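Long-range contacts in importin-95 (Chaetomium thermophilum, PDB 4XRI), which acts as a flexible nuclear import receptor of the importin-beta family, carrying proteinaceous cargo into the nucleus and probably binding a small GTPase: residues Leu104-Leu109 with Gln122-Ile127; Gly279-Asp284 with Val333-Gln338; Pro376-Val381 with Ser398-Ile403. The protein carries 2 engineered substitutions. All blocks are in the same frame, centred on the assembly; numbering follows the deposited sequence.

Overall arrangement
All three contacts join helices, or the residues just beyond them, of one long superhelical chain built from HEAT-type repeats, and they follow one another in series along the sequence. Contact 1 stands apart in the N-terminal arm: its centre is about 41 Å from that of contact 2 and about 52 Å from that of contact 3, and even the nearest atoms of contacts 1 and 2 are about 23 Å apart. Contacts 2 and 3 are neighbours, with centres about 16 Å apart. Leu337 joins them, its CD2 lying 3.6 Å from CB of Ala399, so helix 324-340 faces Met280 and Lys281 with some residues and the helix pair of contact 3 with others.

Contact 1: residues Leu104-Leu109 with Gln122-Ile127; sequences LALETL and QVIAAI
The carbonyl O of Leu104, one residue ahead of the Ala105 that packs on Ile124, is gripped twice by Thr108. The hydroxyl OG1 of Thr108 donates to this O of Leu104 at 2.6 Å, tilted 31° from the carbonyl plane, while the backbone N of Thr108 reaches it from the opposite face at 3.1 Å. The side-chain hydroxyl is thereby satisfied inside its own segment. Helices 95-108 and 114-131 follow one another as a roughly antiparallel hairpin of the HEAT-type solenoid, and their segments cross at -139° with the axes 9.5 Å apart.

Across the hairpin everything is apolar, and Ile124 carries most of it. Its CG1 stands anti to the carbonyl carbon (chi1 -75°), which sends the ethyl arm across toward helix 95-108. Ala105 sits at the closest approach of the backbones, where its small CB meets both Val123 CG1, at 4.0 Å, and Ile124 CG1, at 4.1 Å. The side chain of Leu106 crosses that of Ile124 at about a right angle, CD2 of Leu106 lying 3.9 Å from CD1 of Ile124.

Other parts of the fold close the contact: Trp137 touches Leu106, Leu70 of helix 60-72 touches Val123, and Ala158 of helix 153-168 touches Leu109. Leu109 and Ile124 meet tip to tip, and the single methyl CD1 of Ile124 lies against the whole branched end of Leu109, 3.6 Å from CD1 and 3.7 Å from CG, with CD2 close by.

Contact 2: residues Gly279-Asp284 with Val333-Gln338; sequences GMKSDD and VPVLLQ
Met280 lays its terminal methyl over Val335 and Leu336: CE of Met280 is 3.6 Å from CG1 of Val335 and equally 3.6 Å from CD2 of Leu336. The thioether chain runs straight to SD and then bends (chi3 58°), which turns CE toward the helix 324-340 and into the notch between the two residues. Nearer the backbone, CB of Met280 also rests 3.8 Å from Val335 CG1, so this valine methyl is touched by both ends of the side chain. Ala291, Val292 and Trp295 of helix 285-310 touch Met280 as well, placing it among three helices of the HEAT-type solenoid.

Lys281, the first residue beyond helix 265-280, borders this apolar patch. Its CG packs 4.0 Å from Val335 CG1, and bends farther along bring NZ to 3.6 Å from OE1 of Gln338. Past it, the N-H of Asp284 bonds to OG of Ser282 at 3.1 Å, an ST turn, and Asp284 N-caps the next helix through Val287 N.

The contact therefore grades from a buried methionine-valine-leucine cluster to an exposed polar border, where the approach of ammonium to amide oxygen is probably favourable but too long to count as a bond.

Contact 3: residues Pro376-Val381 with Ser398-Ile403; sequences PVIQFV and SAFGAI
Val377 pushes its forked end against Ile403 and, to one side, against Ala399. CG1 of Val377 is 3.7 Å from CD1 of Ile403 and 4.0 Å from CB of Ala399, while its other methyl, CG2, lies 3.8 Å from CG2 of Ile403. The two branched side chains thus meet tip to tip, each methyl of the valine matched by a methyl of the isoleucine. Ile403 has just left the helix 390-402, and its CG1 takes the crowded position between the backbone N and the carbonyl carbon (chi1 64°), a turn that brings CD1 back to Val377. An alanine in place of Ile403 would probably open a gap beside Val377, leaving CG2 of Val377 without its mate and CG1 with only Ala399 of the two.

One turn along, Val381 is a second bump. Its CG2 settles into the shallow dip between Ala399 CB, 4.3 Å away, and Phe400 CB, 4.2 Å away. Ile378 goes to the ring of Phe400 instead: its CD1 meets the rim in the ring plane, 3.9 Å from CE2. Phe380 adds a looser touch on Ala399, CD2 standing 4.4 Å from its CB.

Helix 324-340 touches Phe380 through Leu337 and Ala399 through Leu340, and Ile415 of helix 409-425 touches both Ile378 and Phe400, so neighbouring helices flank the pair on two sides. With segment axes 9.5 Å apart, crossing at -152°, and valine and isoleucine methyls filling the dips beside Ala399 and Phe400, helices 374-384 and 390-402 form the antiparallel hairpin typical of a HEAT-type alpha solenoid.

Contact 1: residues Leu104-Leu109 with Gln122-Ile127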
loop_
_atom_site.group_PDB
_atom_site.type_symbol
_atom_site.label_atom_id
_atom_site.label_comp_id
_atom_site.label_asym_id
_atom_site.label_seq_id
_atom_site.Cartn_x
_atom_site.Cartn_y
_atom_site.Cartn_z
ATOM N N LEU A 104 -34.467 22.896 -12.682
ATOM C CA LEU A 104 -33.518 24.002 -12.596
ATOM C C LEU A 104 -32.088 23.532 -12.851
ATOM O O LEU A 104 -31.306 24.224 -13.507
ATOM C CB LEU A 104 -33.610 24.685 -11.230
ATOM C CG LEU A 104 -34.796 25.629 -11.030
ATOM C CD1 LEU A 104 -34.751 26.255 -9.644
ATOM C CD2 LEU A 104 -34.808 26.704 -12.103
ATOM N N ALA A 105 -31.754 22.353 -12.332
ATOM C CA ALA A 105 -30.437 21.767 -12.549
ATOM C C ALA A 105 -30.225 21.483 -14.032
ATOM O O ALA A 105 -29.171 21.796 -14.589
ATOM C CB ALA A 105 -30.274 20.493 -11.732
ATOM N N LEU A 106 -31.234 20.884 -14.658
ATOM C CA LEU A 106 -31.209 20.598 -16.089
ATOM C C LEU A 106 -30.995 21.856 -16.919
ATOM O O LEU A 106 -30.179 21.876 -17.841
ATOM C CB LEU A 106 -32.510 19.918 -16.522
ATOM C CG LEU A 106 -32.484 18.411 -16.778
ATOM C CD1 LEU A 106 -33.816 17.951 -17.355
ATOM C CD2 LEU A 106 -31.332 18.048 -17.703
ATOM N N GLU A 107 -31.741 22.904 -16.586
ATOM C CA GLU A 107 -31.690 24.154 -17.334
ATOM C C GLU A 107 -30.340 24.861 -17.196
ATOM O O GLU A 107 -29.898 25.552 -18.113
ATOM C CB GLU A 107 -32.824 25.081 -16.885
ATOM C CG GLU A 107 -34.199 24.630 -17.355
ATOM C CD GLU A 107 -35.338 25.323 -16.629
ATOM O OE1 GLU A 107 -36.510 25.045 -16.959
ATOM O OE2 GLU A 107 -35.064 26.140 -15.724
ATOM N N THR A 108 -29.683 24.666 -16.057
ATOM C CA THR A 108 -28.412 25.326 -15.762
ATOM C C THR A 108 -27.276 24.789 -16.644
ATOM O O THR A 108 -26.244 25.442 -16.820
ATOM C CB THR A 108 -28.052 25.163 -14.266
ATOM O OG1 THR A 108 -29.107 25.702 -13.460
ATOM C CG2 THR A 108 -26.752 25.885 -13.910
ATOM N N LEU A 109 -27.476 23.603 -17.217
ATOM C CA LEU A 109 -26.499 23.028 -18.141
ATOM C C LEU A 109 -26.220 23.953 -19.326
ATOM O O LEU A 109 -25.135 23.924 -19.908
ATOM C CB LEU A 109 -26.977 21.673 -18.663
ATOM C CG LEU A 109 -27.089 20.498 -17.690
ATOM C CD1 LEU A 109 -27.500 19.246 -18.450
ATOM C CD2 LEU A 109 -25.781 20.274 -16.946
ATOM N N GLN A 122 -22.701 17.867 -11.961
ATOM C CA GLN A 122 -22.483 17.097 -10.739
ATOM C C GLN A 122 -23.802 16.811 -10.028
ATOM O O GLN A 122 -24.051 15.689 -9.589
ATOM C CB GLN A 122 -21.532 17.834 -9.792
ATOM C CG GLN A 122 -20.091 17.868 -10.256
ATOM C CD GLN A 122 -19.142 18.315 -9.158
ATOM O OE1 GLN A 122 -19.089 17.714 -8.084
ATOM N NE2 GLN A 122 -18.401 19.387 -9.417
ATOM N N VAL A 123 -24.640 17.836 -9.925
ATOM C CA VAL A 123 -25.942 17.707 -9.285
ATOM C C VAL A 123 -26.793 16.654 -9.986
ATOM O O VAL A 123 -27.368 15.773 -9.344
ATOM C CB VAL A 123 -26.703 19.051 -9.280
ATOM C CG1 VAL A 123 -28.122 18.853 -8.774
ATOM C CG2 VAL A 123 -25.963 20.074 -8.437
ATOM N N ILE A 124 -26.857 16.753 -11.309
ATOM C CA ILE A 124 -27.653 15.843 -12.125
ATOM C C ILE A 124 -27.198 14.391 -11.975
ATOM O O ILE A 124 -28.023 13.480 -11.878
ATOM C CB ILE A 124 -27.598 16.261 -13.606
ATOM C CG1 ILE A 124 -28.473 17.496 -13.821
ATOM C CG2 ILE A 124 -28.045 15.122 -14.515
ATOM C CD1 ILE A 124 -28.315 18.132 -15.172
ATOM N N ALA A 125 -25.885 14.188 -11.939
ATOM C CA ALA A 125 -25.311 12.858 -11.766
ATOM C C ALA A 125 -25.709 12.263 -10.420
ATOM O O ALA A 125 -26.041 11.080 -10.325
ATOM C CB ALA A 125 -23.796 12.917 -11.888
ATOM N N ALA A 126 -25.674 13.100 -9.386
ATOM C CA ALA A 126 -26.021 12.682 -8.031
ATOM C C ALA A 126 -27.488 12.270 -7.938
ATOM O O ALA A 126 -27.824 11.264 -7.310
ATOM C CB ALA A 126 -25.725 13.793 -7.045
ATOM N N ILE A 127 -28.359 13.054 -8.566
ATOM C CA ILE A 127 -29.784 12.750 -8.584
ATOM C C ILE A 127 -30.050 11.487 -9.398
ATOM O O ILE A 127 -30.836 10.627 -8.994
ATOM C CB ILE A 127 -30.603 13.914 -9.168
ATOM C CG1 ILE A 127 -30.467 15.158 -8.290
ATOM C CG2 ILE A 127 -32.065 13.521 -9.310
ATOM C CD1 ILE A 127 -31.243 16.352 -8.802
#

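Contact 2: residues Gly279-Asp284 with Val333-Gln338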
loop_
_atom_site.group_PDB
_atom_site.type_symbol
_atom_site.label_atom_id
_atom_site.label_comp_id
_atom_site.label_asym_id
_atom_site.label_seq_id
_atom_site.Cartn_x
_atom_site.Cartn_y
_atom_site.Cartn_z
ATOM N N GLY A 279 3.529 11.793 -29.140
ATOM C CA GLY A 279 3.044 12.388 -27.908
ATOM C C GLY A 279 4.139 12.623 -26.886
ATOM O O GLY A 279 4.164 13.651 -26.216
ATOM N N MET A 280 5.049 11.662 -26.767
ATOM C CA MET A 280 6.148 11.757 -25.812
ATOM C C MET A 280 7.119 12.876 -26.169
ATOM O O MET A 280 7.784 13.435 -25.297
ATOM C CB MET A 280 6.903 10.429 -25.733
ATOM C CG MET A 280 6.122 9.304 -25.081
ATOM S SD MET A 280 7.069 7.778 -24.988
ATOM C CE MET A 280 8.490 8.331 -24.055
ATOM N N LYS A 281 7.193 13.202 -27.455
ATOM C CA LYS A 281 8.132 14.209 -27.935
ATOM C C LYS A 281 7.471 15.577 -28.079
ATOM O O LYS A 281 8.058 16.503 -28.639
ATOM C CB LYS A 281 8.733 13.771 -29.273
ATOM C CG LYS A 281 9.434 12.424 -29.216
ATOM C CD LYS A 281 9.942 12.006 -30.584
ATOM C CE LYS A 281 11.010 12.961 -31.085
ATOM N NZ LYS A 281 12.241 12.904 -30.251
ATOM N N SER A 282 6.251 15.700 -27.567
ATOM C CA SER A 282 5.486 16.937 -27.689
ATOM C C SER A 282 6.109 18.094 -26.916
ATOM O O SER A 282 6.764 17.894 -25.894
ATOM C CB SER A 282 4.052 16.718 -27.213
ATOM O OG SER A 282 3.332 17.939 -27.182
ATOM N N ASP A 283 5.891 19.307 -27.413
ATOM C CA ASP A 283 6.385 20.512 -26.755
ATOM C C ASP A 283 5.541 20.847 -25.534
ATOM O O ASP A 283 5.971 21.589 -24.652
ATOM C CB ASP A 283 6.400 21.691 -27.734
ATOM C CG ASP A 283 7.356 21.473 -28.890
ATOM O OD1 ASP A 283 8.388 20.797 -28.688
ATOM O OD2 ASP A 283 7.078 21.975 -29.999
ATOM N N ASP A 284 4.331 20.300 -25.496
ATOM C CA ASP A 284 3.443 20.468 -24.354
ATOM C C ASP A 284 3.746 19.397 -23.314
ATOM O O ASP A 284 3.579 18.206 -23.575
ATOM C CB ASP A 284 1.980 20.400 -24.794
ATOM C CG ASP A 284 1.013 20.669 -23.656
ATOM O OD1 ASP A 284 0.832 19.781 -22.800
ATOM O OD2 ASP A 284 0.422 21.768 -23.625
ATOM N N VAL A 333 12.534 3.913 -25.724
ATOM C CA VAL A 333 13.585 4.065 -24.716
ATOM C C VAL A 333 14.534 5.243 -25.001
ATOM O O VAL A 333 14.843 6.008 -24.084
ATOM C CB VAL A 333 14.415 2.765 -24.564
ATOM C CG1 VAL A 333 15.615 2.995 -23.657
ATOM C CG2 VAL A 333 13.545 1.638 -24.017
ATOM N N PRO A 334 15.008 5.400 -26.257
ATOM C CA PRO A 334 15.824 6.598 -26.498
ATOM C C PRO A 334 15.099 7.911 -26.188
ATOM O O PRO A 334 15.744 8.876 -25.780
ATOM C CB PRO A 334 16.148 6.500 -27.993
ATOM C CG PRO A 334 16.142 5.053 -28.276
ATOM C CD PRO A 334 15.033 4.493 -27.421
ATOM N N VAL A 335 13.782 7.943 -26.367
ATOM C CA VAL A 335 13.005 9.139 -26.058
ATOM C C VAL A 335 12.945 9.366 -24.551
ATOM O O VAL A 335 13.074 10.497 -24.078
ATOM C CB VAL A 335 11.571 9.048 -26.622
ATOM C CG1 VAL A 335 10.726 10.206 -26.122
ATOM C CG2 VAL A 335 11.602 9.032 -28.143
ATOM N N LEU A 336 12.755 8.281 -23.805
ATOM C CA LEU A 336 12.733 8.341 -22.347
ATOM C C LEU A 336 14.046 8.883 -21.797
ATOM O O LEU A 336 14.057 9.735 -20.909
ATOM C CB LEU A 336 12.452 6.958 -21.756
ATOM C CG LEU A 336 11.010 6.464 -21.850
ATOM C CD1 LEU A 336 10.921 5.029 -21.370
ATOM C CD2 LEU A 336 10.100 7.368 -21.036
ATOM N N LEU A 337 15.150 8.372 -22.332
ATOM C CA LEU A 337 16.484 8.812 -21.941
ATOM C C LEU A 337 16.678 10.295 -22.223
ATOM O O LEU A 337 17.296 11.014 -21.438
ATOM C CB LEU A 337 17.545 7.990 -22.675
ATOM C CG LEU A 337 17.492 6.494 -22.353
ATOM C CD1 LEU A 337 18.341 5.684 -23.312
ATOM C CD2 LEU A 337 17.935 6.261 -20.921
ATOM N N GLN A 338 16.142 10.744 -23.353
ATOM C CA GLN A 338 16.196 12.149 -23.731
ATOM C C GLN A 338 15.419 13.002 -22.729
ATOM O O GLN A 338 15.821 14.120 -22.399
ATOM C CB GLN A 338 15.640 12.340 -25.144
ATOM C CG GLN A 338 16.222 13.523 -25.889
ATOM C CD GLN A 338 15.653 13.657 -27.288
ATOM O OE1 GLN A 338 14.599 13.100 -27.598
ATOM N NE2 GLN A 338 16.353 14.395 -28.145
#

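Contact 3: residues Pro376-Val381 with Ser398-Ile403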
loop_
_atom_site.group_PDB
_atom_site.type_symbol
_atom_site.label_atom_id
_atom_site.label_comp_id
_atom_site.label_asym_id
_atom_site.label_seq_id
_atom_site.Cartn_x
_atom_site.Cartn_y
_atom_site.Cartn_z
ATOM N N PRO A 376 20.448 0.169 -25.867
ATOM C CA PRO A 376 20.206 1.607 -26.049
ATOM C C PRO A 376 20.564 2.449 -24.824
ATOM O O PRO A 376 20.941 3.611 -24.976
ATOM C CB PRO A 376 18.697 1.676 -26.331
ATOM C CG PRO A 376 18.140 0.441 -25.734
ATOM C CD PRO A 376 19.193 -0.602 -25.938
ATOM N N VAL A 377 20.449 1.875 -23.631
ATOM C CA VAL A 377 20.779 2.601 -22.410
ATOM C C VAL A 377 22.289 2.768 -22.269
ATOM O O VAL A 377 22.775 3.855 -21.955
ATOM C CB VAL A 377 20.216 1.892 -21.162
ATOM C CG1 VAL A 377 20.718 2.566 -19.895
ATOM C CG2 VAL A 377 18.696 1.889 -21.198
ATOM N N ILE A 378 23.027 1.690 -22.513
ATOM C CA ILE A 378 24.484 1.726 -22.421
ATOM C C ILE A 378 25.074 2.692 -23.448
ATOM O O ILE A 378 26.034 3.410 -23.159
ATOM C CB ILE A 378 25.089 0.318 -22.604
ATOM C CG1 ILE A 378 24.766 -0.546 -21.384
ATOM C CG2 ILE A 378 26.594 0.389 -22.791
ATOM C CD1 ILE A 378 25.130 0.106 -20.067
ATOM N N GLN A 379 24.485 2.725 -24.639
ATOM C CA GLN A 379 24.903 3.680 -25.660
ATOM C C GLN A 379 24.734 5.104 -25.145
ATOM O O GLN A 379 25.600 5.955 -25.342
ATOM C CB GLN A 379 24.103 3.495 -26.952
ATOM C CG GLN A 379 24.517 4.447 -28.059
ATOM C CD GLN A 379 23.624 4.358 -29.281
ATOM O OE1 GLN A 379 22.463 3.959 -29.190
ATOM N NE2 GLN A 379 24.165 4.730 -30.436
ATOM N N PHE A 380 23.612 5.346 -24.476
ATOM C CA PHE A 380 23.301 6.661 -23.931
ATOM C C PHE A 380 24.224 7.037 -22.776
ATOM O O PHE A 380 24.675 8.179 -22.679
ATOM C CB PHE A 380 21.843 6.703 -23.468
ATOM C CG PHE A 380 21.431 8.013 -22.860
ATOM C CD1 PHE A 380 20.971 9.046 -23.657
ATOM C CD2 PHE A 380 21.485 8.205 -21.489
ATOM C CE1 PHE A 380 20.583 10.250 -23.103
ATOM C CE2 PHE A 380 21.100 9.408 -20.928
ATOM C CZ PHE A 380 20.647 10.432 -21.736
ATOM N N VAL A 381 24.495 6.073 -21.901
ATOM C CA VAL A 381 25.329 6.311 -20.727
ATOM C C VAL A 381 26.770 6.609 -21.127
ATOM O O VAL A 381 27.404 7.504 -20.568
ATOM C CB VAL A 381 25.305 5.106 -19.759
ATOM C CG1 VAL A 381 26.305 5.301 -18.626
ATOM C CG2 VAL A 381 23.910 4.908 -19.200
ATOM N N SER A 398 21.597 8.190 -13.861
ATOM C CA SER A 398 20.225 7.828 -13.518
ATOM C C SER A 398 19.775 6.628 -14.333
ATOM O O SER A 398 19.251 5.652 -13.790
ATOM C CB SER A 398 19.273 9.004 -13.753
ATOM O OG SER A 398 19.529 10.061 -12.847
ATOM N N ALA A 399 19.988 6.713 -15.642
ATOM C CA ALA A 399 19.619 5.643 -16.561
ATOM C C ALA A 399 20.287 4.329 -16.186
ATOM O O ALA A 399 19.653 3.278 -16.195
ATOM C CB ALA A 399 19.983 6.027 -17.987
ATOM N N PHE A 400 21.573 4.408 -15.856
ATOM C CA PHE A 400 22.367 3.238 -15.500
ATOM C C PHE A 400 21.764 2.512 -14.302
ATOM O O PHE A 400 21.549 1.299 -14.335
ATOM C CB PHE A 400 23.806 3.646 -15.194
ATOM C CG PHE A 400 24.763 2.495 -15.157
ATOM C CD1 PHE A 400 25.416 2.156 -13.986
ATOM C CD2 PHE A 400 25.014 1.755 -16.298
ATOM C CE1 PHE A 400 26.308 1.098 -13.957
ATOM C CE2 PHE A 400 25.898 0.696 -16.276
ATOM C CZ PHE A 400 26.549 0.366 -15.103
ATOM N N GLY A 401 21.482 3.267 -13.246
ATOM C CA GLY A 401 20.850 2.711 -12.067
ATOM C C GLY A 401 19.446 2.219 -12.354
ATOM O O GLY A 401 19.008 1.219 -11.790
ATOM N N ALA A 402 18.747 2.916 -13.245
ATOM C CA ALA A 402 17.341 2.628 -13.537
ATOM C C ALA A 402 17.092 1.233 -14.115
ATOM O O ALA A 402 16.026 0.655 -13.901
ATOM C CB ALA A 402 16.784 3.681 -14.489
ATOM N N ILE A 403 18.064 0.692 -14.844
ATOM C CA ILE A 403 17.877 -0.589 -15.521
ATOM C C ILE A 403 18.490 -1.774 -14.775
ATOM O O ILE A 403 18.606 -2.867 -15.331
ATOM C CB ILE A 403 18.474 -0.571 -16.944
ATOM C CG1 ILE A 403 19.994 -0.387 -16.892
ATOM C CG2 ILE A 403 17.812 0.506 -17.789
ATOM C CD1 ILE A 403 20.695 -0.718 -18.196
#